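Local coordinates for beta-agarase AgaA (PDB 3WZ1), which cleaves the beta-1,4-galactosidic linkages of agarose in endo fashion, releasing neoagarotetraose as its main product, through this family 16 glycoside hydrolase catalytic domain, at residues A[21-26]-A[96-101]; A[101-106]-A[200-205]; A[117-122]-A[267-272]. All blocks are in the same frame, centred on the assembly; numbering follows the deposited sequence.

Interaction 1 of 3, residues A[21-26]-A[96-101]; sequences ELHPLS and APLTYP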
loop_
_atom_site.group_PDB
_atom_site.type_symbol
_atom_site.label_atom_id
_atom_site.label_comp_id
_atom_site.label_asym_id
_atom_site.label_seq_id
_atom_site.Cartn_x
_atom_site.Cartn_y
_atom_site.Cartn_z
ATOM N N GLU A 21 12.854 -8.138 14.765
ATOM C CA GLU A 21 11.830 -8.575 15.692
ATOM C C GLU A 21 10.441 -8.281 15.116
ATOM O O GLU A 21 10.140 -7.152 14.714
ATOM C CB GLU A 21 12.005 -7.855 17.019
ATOM C CG GLU A 21 11.044 -8.254 18.125
ATOM C CD GLU A 21 11.508 -7.700 19.463
ATOM O OE1 GLU A 21 12.394 -8.300 20.084
ATOM O OE2 GLU A 21 11.026 -6.635 19.862
ATOM N N LEU A 22 9.593 -9.300 15.102
ATOM C CA LEU A 22 8.249 -9.154 14.556
ATOM C C LEU A 22 7.421 -8.193 15.373
ATOM O O LEU A 22 7.301 -8.344 16.615
ATOM C CB LEU A 22 7.537 -10.505 14.498
ATOM C CG LEU A 22 6.191 -10.557 13.753
ATOM C CD1 LEU A 22 6.365 -10.554 12.240
ATOM C CD2 LEU A 22 5.450 -11.801 14.221
ATOM N N HIS A 23 6.831 -7.213 14.699
ATOM C CA HIS A 23 5.947 -6.244 15.317
ATOM C C HIS A 23 4.530 -6.826 15.331
ATOM O O HIS A 23 4.096 -7.455 14.354
ATOM C CB HIS A 23 5.993 -4.965 14.480
ATOM C CG HIS A 23 5.188 -3.838 15.034
ATOM N ND1 HIS A 23 3.813 -3.826 15.020
ATOM C CD2 HIS A 23 5.565 -2.675 15.605
ATOM C CE1 HIS A 23 3.374 -2.708 15.567
ATOM N NE2 HIS A 23 4.420 -1.983 15.921
ATOM N N PRO A 24 3.792 -6.628 16.425
ATOM C CA PRO A 24 2.492 -7.302 16.544
ATOM C C PRO A 24 1.385 -6.881 15.565
ATOM O O PRO A 24 0.373 -7.572 15.478
ATOM C CB PRO A 24 2.071 -7.000 17.987
ATOM C CG PRO A 24 2.845 -5.792 18.371
ATOM C CD PRO A 24 4.157 -5.903 17.654
ATOM N N LEU A 25 1.558 -5.805 14.809
ATOM C CA LEU A 25 0.596 -5.457 13.767
ATOM C C LEU A 25 0.594 -6.484 12.627
ATOM O O LEU A 25 -0.361 -6.582 11.856
ATOM C CB LEU A 25 0.872 -4.050 13.212
ATOM C CG LEU A 25 -0.062 -3.546 12.122
ATOM C CD1 LEU A 25 -1.517 -3.491 12.567
ATOM C CD2 LEU A 25 0.397 -2.180 11.629
ATOM N N SER A 26 1.675 -7.251 12.519
ATOM C CA SER A 26 1.801 -8.242 11.448
ATOM C C SER A 26 0.611 -9.203 11.480
ATOM O O SER A 26 0.210 -9.663 12.557
ATOM C CB SER A 26 3.104 -9.016 11.572
ATOM O OG SER A 26 4.212 -8.116 11.667
ATOM N N ALA A 96 -3.031 1.523 15.302
ATOM C CA ALA A 96 -1.839 2.186 15.822
ATOM C C ALA A 96 -0.839 2.398 14.692
ATOM O O ALA A 96 -0.823 1.613 13.759
ATOM C CB ALA A 96 -1.214 1.325 16.898
ATOM N N PRO A 97 -0.011 3.446 14.788
ATOM C CA PRO A 97 0.964 3.744 13.758
ATOM C C PRO A 97 2.325 3.127 14.034
ATOM O O PRO A 97 2.588 2.642 15.153
ATOM C CB PRO A 97 1.069 5.256 13.834
ATOM C CG PRO A 97 0.923 5.537 15.300
ATOM C CD PRO A 97 -0.034 4.502 15.826
ATOM N N LEU A 98 3.161 3.151 12.999
ATOM C CA LEU A 98 4.542 2.702 13.061
ATOM C C LEU A 98 5.473 3.888 12.953
ATOM O O LEU A 98 5.093 4.958 12.451
ATOM C CB LEU A 98 4.838 1.772 11.899
ATOM C CG LEU A 98 3.936 0.556 11.795
ATOM C CD1 LEU A 98 4.288 -0.233 10.579
ATOM C CD2 LEU A 98 4.018 -0.303 13.036
ATOM N N THR A 99 6.695 3.689 13.444
ATOM C CA THR A 99 7.755 4.681 13.324
ATOM C C THR A 99 9.034 4.025 12.844
ATOM O O THR A 99 9.271 2.856 13.108
ATOM C CB THR A 99 8.064 5.372 14.666
ATOM O OG1 THR A 99 8.243 4.380 15.705
ATOM C CG2 THR A 99 6.952 6.396 15.020
ATOM N N TYR A 100 9.868 4.790 12.161
ATOM C CA TYR A 100 11.193 4.315 11.779
ATOM C C TYR A 100 12.005 4.045 13.047
ATOM O O TYR A 100 11.735 4.643 14.085
ATOM C CB TYR A 100 11.923 5.337 10.913
ATOM C CG TYR A 100 12.408 6.548 11.678
ATOM C CD1 TYR A 100 13.618 6.513 12.354
ATOM C CD2 TYR A 100 11.667 7.725 11.725
ATOM C CE1 TYR A 100 14.073 7.606 13.066
ATOM C CE2 TYR A 100 12.103 8.813 12.470
ATOM C CZ TYR A 100 13.325 8.744 13.125
ATOM O OH TYR A 100 13.810 9.843 13.827
ATOM N N PRO A 101 12.974 3.128 12.973
ATOM C CA PRO A 101 13.251 2.228 11.869
ATOM C C PRO A 101 12.283 1.049 11.856
ATOM O O PRO A 101 11.985 0.465 12.908
ATOM C CB PRO A 101 14.670 1.732 12.162
ATOM C CG PRO A 101 14.770 1.780 13.661
ATOM C CD PRO A 101 13.886 2.914 14.114
HETATM O O HOH W 1 2.283 0.223 16.468
#
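His23 follows Glu21 and Leu22 of strand 18-22 and meets Leu98. Its CG stands anti to the backbone N (chi1 -177°), which carries the imidazole toward the loop 96-101, and there CD2 of Leu98 lies over one ring face, 3.6 Å from the ring centroid and 24° off the normal, a CH-pi contact. The methyl leans to the rim, so that its nearest ring atom is NE2 of His23, 3.4 Å from CD2 of Leu98. On the opposite face sits CD of Pro24, so the ring is held between two aliphatic groups. Its edge is used as well: ND1 of His23 accepts from N of Leu25 at 3.0 Å, nearly straight at 170° and close to the ring plane, while water 1 joins NE2, through a weak bond, to O of Pro97. In the beta-jelly roll of the GH16 domain the contact joins the turn after strand 18-22, which pairs antiparallel with strand 264-276, to the loop between strands 87-94 and 102-109. Residues 23-26 form a type I beta turn, for which Pro24 suits the second position. Leu25 is buried and points toward 96-101, and its CD2 lies 4.3 Å from CD2 of Leu98, both leucines also resting on Phe271. Ser26 finishes the turn: its N and OG both bond to O of His23, and its OG also bonds to N of Phe271.

Interaction 2 of 3, residues A[101-106]-A[200-205]; sequences PVYMEA and EYYVDG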
loop_
_atom_site.group_PDB
_atom_site.type_symbol
_atom_site.label_atom_id
_atom_site.label_comp_id
_atom_site.label_asym_id
_atom_site.label_seq_id
_atom_site.Cartn_x
_atom_site.Cartn_y
_atom_site.Cartn_z
ATOM N N PRO A 101 12.974 3.128 12.973
ATOM C CA PRO A 101 13.251 2.228 11.869
ATOM C C PRO A 101 12.283 1.049 11.856
ATOM O O PRO A 101 11.985 0.465 12.908
ATOM C CB PRO A 101 14.670 1.732 12.162
ATOM C CG PRO A 101 14.770 1.780 13.661
ATOM C CD PRO A 101 13.886 2.914 14.114
ATOM N N VAL A 102 11.812 0.692 10.665
ATOM C CA VAL A 102 10.891 -0.409 10.540
ATOM C C VAL A 102 10.894 -0.935 9.117
ATOM O O VAL A 102 10.976 -0.149 8.176
ATOM C CB VAL A 102 9.454 0.016 10.970
ATOM C CG1 VAL A 102 8.919 1.137 10.078
ATOM C CG2 VAL A 102 8.510 -1.175 11.008
ATOM N N TYR A 103 10.833 -2.258 8.978
ATOM C CA TYR A 103 10.646 -2.897 7.667
ATOM C C TYR A 103 9.180 -3.267 7.535
ATOM O O TYR A 103 8.639 -3.912 8.419
ATOM C CB TYR A 103 11.520 -4.157 7.521
ATOM C CG TYR A 103 11.359 -4.848 6.192
ATOM C CD1 TYR A 103 11.910 -4.304 5.031
ATOM C CD2 TYR A 103 10.620 -6.028 6.076
ATOM C CE1 TYR A 103 11.756 -4.915 3.804
ATOM C CE2 TYR A 103 10.449 -6.630 4.843
ATOM C CZ TYR A 103 11.011 -6.067 3.711
ATOM O OH TYR A 103 10.855 -6.671 2.479
ATOM N N MET A 104 8.554 -2.862 6.432
ATOM C CA MET A 104 7.101 -2.990 6.239
ATOM C C MET A 104 6.858 -3.675 4.901
ATOM O O MET A 104 7.307 -3.165 3.879
ATOM C CB MET A 104 6.470 -1.593 6.215
ATOM C CG MET A 104 6.968 -0.694 7.326
ATOM S SD MET A 104 6.240 0.982 7.334
ATOM C CE MET A 104 6.877 1.646 5.814
ATOM N N GLU A 105 6.149 -4.804 4.904
ATOM C CA GLU A 105 6.048 -5.640 3.704
ATOM C C GLU A 105 4.676 -6.250 3.550
ATOM O O GLU A 105 4.072 -6.689 4.534
ATOM C CB GLU A 105 7.100 -6.740 3.780
ATOM C CG GLU A 105 7.250 -7.571 2.511
ATOM C CD GLU A 105 8.029 -8.826 2.800
ATOM O OE1 GLU A 105 7.413 -9.787 3.326
ATOM O OE2 GLU A 105 9.196 -8.831 2.461
ATOM N N ALA A 106 4.186 -6.308 2.311
ATOM C CA ALA A 106 2.964 -7.043 2.006
ATOM C C ALA A 106 3.235 -8.075 0.936
ATOM O O ALA A 106 4.046 -7.847 0.049
ATOM C CB ALA A 106 1.873 -6.123 1.509
ATOM N N GLU A 200 14.435 2.084 1.514
ATOM C CA GLU A 200 14.859 1.023 0.600
ATOM C C GLU A 200 13.667 0.194 0.169
ATOM O O GLU A 200 12.909 -0.277 1.019
ATOM C CB GLU A 200 15.896 0.106 1.249
ATOM C CG GLU A 200 17.187 0.812 1.643
ATOM C CD GLU A 200 18.058 0.017 2.592
ATOM O OE1 GLU A 200 17.687 -1.081 3.053
ATOM O OE2 GLU A 200 19.170 0.534 2.899
ATOM N N TYR A 201 13.512 -0.002 -1.138
ATOM C CA TYR A 201 12.406 -0.805 -1.679
ATOM C C TYR A 201 12.863 -2.184 -2.115
ATOM O O TYR A 201 13.865 -2.308 -2.847
ATOM C CB TYR A 201 11.758 -0.107 -2.871
ATOM C CG TYR A 201 11.045 1.186 -2.496
ATOM C CD1 TYR A 201 11.750 2.362 -2.312
ATOM C CD2 TYR A 201 9.663 1.220 -2.309
ATOM C CE1 TYR A 201 11.106 3.527 -1.954
ATOM C CE2 TYR A 201 9.010 2.399 -1.961
ATOM C CZ TYR A 201 9.732 3.551 -1.781
ATOM O OH TYR A 201 9.128 4.745 -1.419
ATOM N N TYR A 202 12.098 -3.198 -1.730
ATOM C CA TYR A 202 12.414 -4.594 -2.026
ATOM C C TYR A 202 11.237 -5.282 -2.707
ATOM O O TYR A 202 10.095 -5.165 -2.250
ATOM C CB TYR A 202 12.743 -5.340 -0.738
ATOM C CG TYR A 202 13.966 -4.815 -0.018
ATOM C CD1 TYR A 202 13.891 -3.718 0.823
ATOM C CD2 TYR A 202 15.178 -5.466 -0.142
ATOM C CE1 TYR A 202 15.000 -3.259 1.498
ATOM C CE2 TYR A 202 16.297 -5.028 0.531
ATOM C CZ TYR A 202 16.205 -3.910 1.352
ATOM O OH TYR A 202 17.326 -3.468 2.014
ATOM N N VAL A 203 11.511 -5.975 -3.814
ATOM C CA VAL A 203 10.485 -6.707 -4.545
ATOM C C VAL A 203 10.901 -8.176 -4.573
ATOM O O VAL A 203 12.008 -8.494 -5.027
ATOM C CB VAL A 203 10.295 -6.156 -5.968
ATOM C CG1 VAL A 203 9.319 -7.019 -6.759
ATOM C CG2 VAL A 203 9.808 -4.707 -5.932
ATOM N N ASP A 204 10.056 -9.058 -4.044
ATOM C CA ASP A 204 10.341 -10.487 -4.021
ATOM C C ASP A 204 11.749 -10.794 -3.472
ATOM O O ASP A 204 12.494 -11.629 -4.022
ATOM C CB ASP A 204 10.099 -11.088 -5.411
ATOM C CG ASP A 204 8.644 -10.985 -5.844
ATOM O OD1 ASP A 204 7.798 -11.125 -4.957
ATOM O OD2 ASP A 204 8.384 -10.824 -7.060
ATOM N N GLY A 205 12.099 -10.091 -2.397
ATOM C CA GLY A 205 13.311 -10.343 -1.650
ATOM C C GLY A 205 14.551 -9.644 -2.140
ATOM O O GLY A 205 15.618 -9.861 -1.574
#
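In the beta-jelly roll of this GH16 domain, strand 102-106 and strand 200-203 are separated by strand 187-195, which pairs antiparallel with both, and their contact reaches past this intervening strand through two tyrosines. Tyr103 and Tyr202 form an offset edge-to-face pair, centroids 5.9 Å apart and planes at 76°, in which the edge of Tyr103 is turned toward the face of Tyr202. The closest atoms are CE1 of Tyr103 and CD1 of Tyr202, 3.9 Å apart, the latter lying near the plane of the Tyr103 ring. The strands are two places apart in the sheet, so long side chains are needed to meet, and CG of Tyr103 lies trans to the backbone N (chi1 180°), which brings the ring to its partner although the side chain does not start out in that direction. Pro11 of an N-terminal loop touches both rings, and Leu207 of strand 206-212 packs on Tyr202. Tyrosine suits both places because its ring packs while its hydroxyl still finds a polar partner. Each hydroxyl donates to a glutamate two residues away on its own strand, and so on the same face of it. OH of Tyr202 meets OE1 of Glu200 at 2.6 Å, from above the carboxylate plane. Glu105 is tied more widely, by salt bridges to Arg188 and Arg270 and by a bond from Trp268, all of which fix its carboxylate. OH of Tyr103 reaches OE2 of Glu105 at 2.7 Å, on the anti side of the carboxylate and 25° out of its plane.

Interaction 3 of 3, residues A[117-122]-A[267-272]; sequences SDFWFL and DWVRFY. With NA (sodium ion), chain B.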
loop_
_atom_site.group_PDB
_atom_site.type_symbol
_atom_site.label_atom_id
_atom_site.label_comp_id
_atom_site.label_asym_id
_atom_site.label_seq_id
_atom_site.Cartn_x
_atom_site.Cartn_y
_atom_site.Cartn_z
ATOM N N SER A 117 -4.154 -0.494 -6.563
ATOM C CA SER A 117 -4.088 -1.460 -5.466
ATOM C C SER A 117 -2.951 -0.988 -4.573
ATOM O O SER A 117 -1.808 -0.840 -5.040
ATOM C CB SER A 117 -3.824 -2.892 -5.963
ATOM O OG SER A 117 -4.873 -3.371 -6.799
ATOM N N ASP A 118 -3.257 -0.706 -3.302
ATOM C CA ASP A 118 -2.330 0.019 -2.419
ATOM C C ASP A 118 -2.023 -0.682 -1.097
ATOM O O ASP A 118 -2.908 -1.264 -0.459
ATOM C CB ASP A 118 -2.869 1.410 -2.073
ATOM C CG ASP A 118 -3.195 2.249 -3.292
ATOM O OD1 ASP A 118 -2.385 2.238 -4.248
ATOM O OD2 ASP A 118 -4.247 2.970 -3.276
ATOM N N PHE A 119 -0.762 -0.559 -0.681
ATOM C CA PHE A 119 -0.294 -0.867 0.679
ATOM C C PHE A 119 0.617 0.288 1.004
ATOM O O PHE A 119 1.669 0.464 0.373
ATOM C CB PHE A 119 0.441 -2.201 0.734
ATOM C CG PHE A 119 1.141 -2.478 2.048
ATOM C CD1 PHE A 119 0.457 -2.470 3.257
ATOM C CD2 PHE A 119 2.504 -2.785 2.043
ATOM C CE1 PHE A 119 1.133 -2.778 4.454
ATOM C CE2 PHE A 119 3.171 -3.077 3.228
ATOM C CZ PHE A 119 2.486 -3.090 4.418
ATOM N N TRP A 120 0.171 1.140 1.926
ATOM C CA TRP A 120 0.826 2.430 2.088
ATOM C C TRP A 120 0.657 2.961 3.510
ATOM O O TRP A 120 -0.011 2.350 4.336
ATOM C CB TRP A 120 0.304 3.422 1.050
ATOM C CG TRP A 120 -1.139 3.766 1.166
ATOM C CD1 TRP A 120 -2.207 2.932 1.006
ATOM C CD2 TRP A 120 -1.687 5.069 1.407
ATOM N NE1 TRP A 120 -3.375 3.628 1.125
ATOM C CE2 TRP A 120 -3.088 4.943 1.390
ATOM C CE3 TRP A 120 -1.126 6.316 1.634
ATOM C CZ2 TRP A 120 -3.944 6.030 1.591
ATOM C CZ3 TRP A 120 -1.971 7.394 1.854
ATOM C CH2 TRP A 120 -3.367 7.243 1.826
ATOM N N PHE A 121 1.312 4.098 3.753
ATOM C CA PHE A 121 1.500 4.654 5.082
ATOM C C PHE A 121 1.290 6.139 5.074
ATOM O O PHE A 121 1.740 6.814 4.175
ATOM C CB PHE A 121 2.921 4.298 5.574
ATOM C CG PHE A 121 3.082 2.828 5.734
ATOM C CD1 PHE A 121 2.767 2.219 6.949
ATOM C CD2 PHE A 121 3.360 2.040 4.637
ATOM C CE1 PHE A 121 2.780 0.832 7.067
ATOM C CE2 PHE A 121 3.358 0.661 4.748
ATOM C CZ PHE A 121 3.071 0.071 5.959
ATOM N N LEU A 122 0.577 6.630 6.073
ATOM C CA LEU A 122 0.261 8.058 6.156
ATOM C C LEU A 122 0.244 8.535 7.591
ATOM O O LEU A 122 -0.291 7.864 8.465
ATOM C CB LEU A 122 -1.115 8.327 5.514
ATOM C CG LEU A 122 -1.536 9.781 5.319
ATOM C CD1 LEU A 122 -0.609 10.499 4.351
ATOM C CD2 LEU A 122 -2.974 9.817 4.834
ATOM N N ASP A 267 -2.202 -11.575 1.036
ATOM C CA ASP A 267 -1.883 -12.774 1.816
ATOM C C ASP A 267 -1.378 -12.411 3.207
ATOM O O ASP A 267 -1.722 -13.060 4.206
ATOM C CB ASP A 267 -0.837 -13.632 1.076
ATOM C CG ASP A 267 -0.704 -15.021 1.647
ATOM O OD1 ASP A 267 -1.659 -15.555 2.246
ATOM O OD2 ASP A 267 0.394 -15.604 1.488
ATOM N N TRP A 268 -0.537 -11.380 3.285
ATOM C CA TRP A 268 -0.009 -10.930 4.578
ATOM C C TRP A 268 0.482 -9.502 4.521
ATOM O O TRP A 268 0.876 -9.001 3.462
ATOM C CB TRP A 268 1.130 -11.841 5.100
ATOM C CG TRP A 268 2.547 -11.677 4.465
ATOM C CD1 TRP A 268 3.373 -10.556 4.453
ATOM C CD2 TRP A 268 3.314 -12.714 3.867
ATOM N NE1 TRP A 268 4.568 -10.844 3.846
ATOM C CE2 TRP A 268 4.540 -12.170 3.474
ATOM C CE3 TRP A 268 3.047 -14.063 3.589
ATOM C CZ2 TRP A 268 5.504 -12.921 2.843
ATOM C CZ3 TRP A 268 3.994 -14.797 2.989
ATOM C CH2 TRP A 268 5.220 -14.230 2.602
ATOM N N VAL A 269 0.453 -8.869 5.685
ATOM C CA VAL A 269 1.269 -7.683 5.950
ATOM C C VAL A 269 2.107 -8.008 7.183
ATOM O O VAL A 269 1.611 -8.580 8.146
ATOM C CB VAL A 269 0.443 -6.395 6.127
ATOM C CG1 VAL A 269 -0.299 -6.043 4.835
ATOM C CG2 VAL A 269 -0.541 -6.483 7.296
ATOM N N ARG A 270 3.394 -7.668 7.130
ATOM C CA ARG A 270 4.262 -7.921 8.255
ATOM C C ARG A 270 5.226 -6.764 8.413
ATOM O O ARG A 270 5.589 -6.065 7.440
ATOM C CB ARG A 270 4.986 -9.262 8.111
ATOM C CG ARG A 270 6.021 -9.351 7.006
ATOM C CD ARG A 270 6.650 -10.751 6.935
ATOM N NE ARG A 270 7.667 -10.816 5.895
ATOM C CZ ARG A 270 8.682 -11.684 5.843
ATOM N NH1 ARG A 270 8.894 -12.548 6.833
ATOM N NH2 ARG A 270 9.493 -11.658 4.788
ATOM N N PHE A 271 5.658 -6.590 9.650
ATOM C CA PHE A 271 6.443 -5.444 10.035
ATOM C C PHE A 271 7.499 -5.919 11.002
ATOM O O PHE A 271 7.182 -6.702 11.904
ATOM C CB PHE A 271 5.544 -4.398 10.711
ATOM C CG PHE A 271 4.280 -4.104 9.956
ATOM C CD1 PHE A 271 3.155 -4.864 10.161
ATOM C CD2 PHE A 271 4.228 -3.075 9.032
ATOM C CE1 PHE A 271 1.991 -4.618 9.439
ATOM C CE2 PHE A 271 3.067 -2.821 8.320
ATOM C CZ PHE A 271 1.963 -3.586 8.528
ATOM N N TYR A 272 8.738 -5.451 10.835
ATOM C CA TYR A 272 9.823 -5.832 11.756
ATOM C C TYR A 272 10.590 -4.617 12.221
ATOM O O TYR A 272 10.829 -3.680 11.445
ATOM C CB TYR A 272 10.816 -6.805 11.084
ATOM C CG TYR A 272 10.245 -8.160 10.717
ATOM C CD1 TYR A 272 9.569 -8.342 9.528
ATOM C CD2 TYR A 272 10.376 -9.269 11.572
ATOM C CE1 TYR A 272 9.033 -9.567 9.186
ATOM C CE2 TYR A 272 9.840 -10.495 11.224
ATOM C CZ TYR A 272 9.176 -10.639 10.028
ATOM O OH TYR A 272 8.643 -11.883 9.690
HETATM NA NA NA B . -2.454 -15.232 4.490
#
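Strands 117-122 and 268-272 run in roughly the same direction, their axes 28° apart in angle and 10.6 Å apart at closest approach, too far for backbone pairing, so side chains alone fill the interval: packing between the two facing sheets of the GH16 beta-jelly roll sandwich. Phe119 sends its ring across, CG anti to the backbone N (chi1 171°), and Val269, short and branched, offers CG1 to CE1 of Phe119 at 3.6 Å. Phe271 approaches Phe119 from the opposite direction, with CE2 4.0 Å from CZ of Phe119, and it meets Phe121 edge to edge, CE2 of Phe271 lying 3.7 Å from CZ of Phe121. Phe121 also lays its own CE2 over one face of the Phe119 ring. Flat, wholly apolar rings suit this buried interior. Where the chain turns a corner at Asp267, Asp267 and Trp268 both face Arg107 in a classic beta bulge, and Asp267 binds a sodium ion through O at 2.3 Å and OD1 at 2.4 Å, with Asp4, Asp28 and Gly72 also binding it. Strand 102-109 pairs with strand 264-276 and adds Met104 and Ala106 to the aromatic cluster, while strand 116-123 lies between strands 128-135 and 232-239.

In the fold
Strand 264-276 joins the three contacts. Interaction 1 and interaction 3, with centres 11 Å apart, meet at Phe271, whose O lies 2.9 Å from N of His23 in a probable backbone hydrogen bond and whose CD2 lies 3.2 Å from CD1 of Leu98. Interaction 2, centred 9 Å from interaction 3, is tied to it by N of Tyr103, 2.8 Å from O of Tyr272, and by CB of Ala106, 3.4 Å from CD2 of Phe119. Interactions 1 and 2 share Pro101 and touch where Leu98 packs on Met104. In interaction 3 the side chain of Phe121 is about 6 Å from that of Glu129, the predicted nucleophile, and that of Phe119 about 8 Å from that of Glu134, the predicted proton donor.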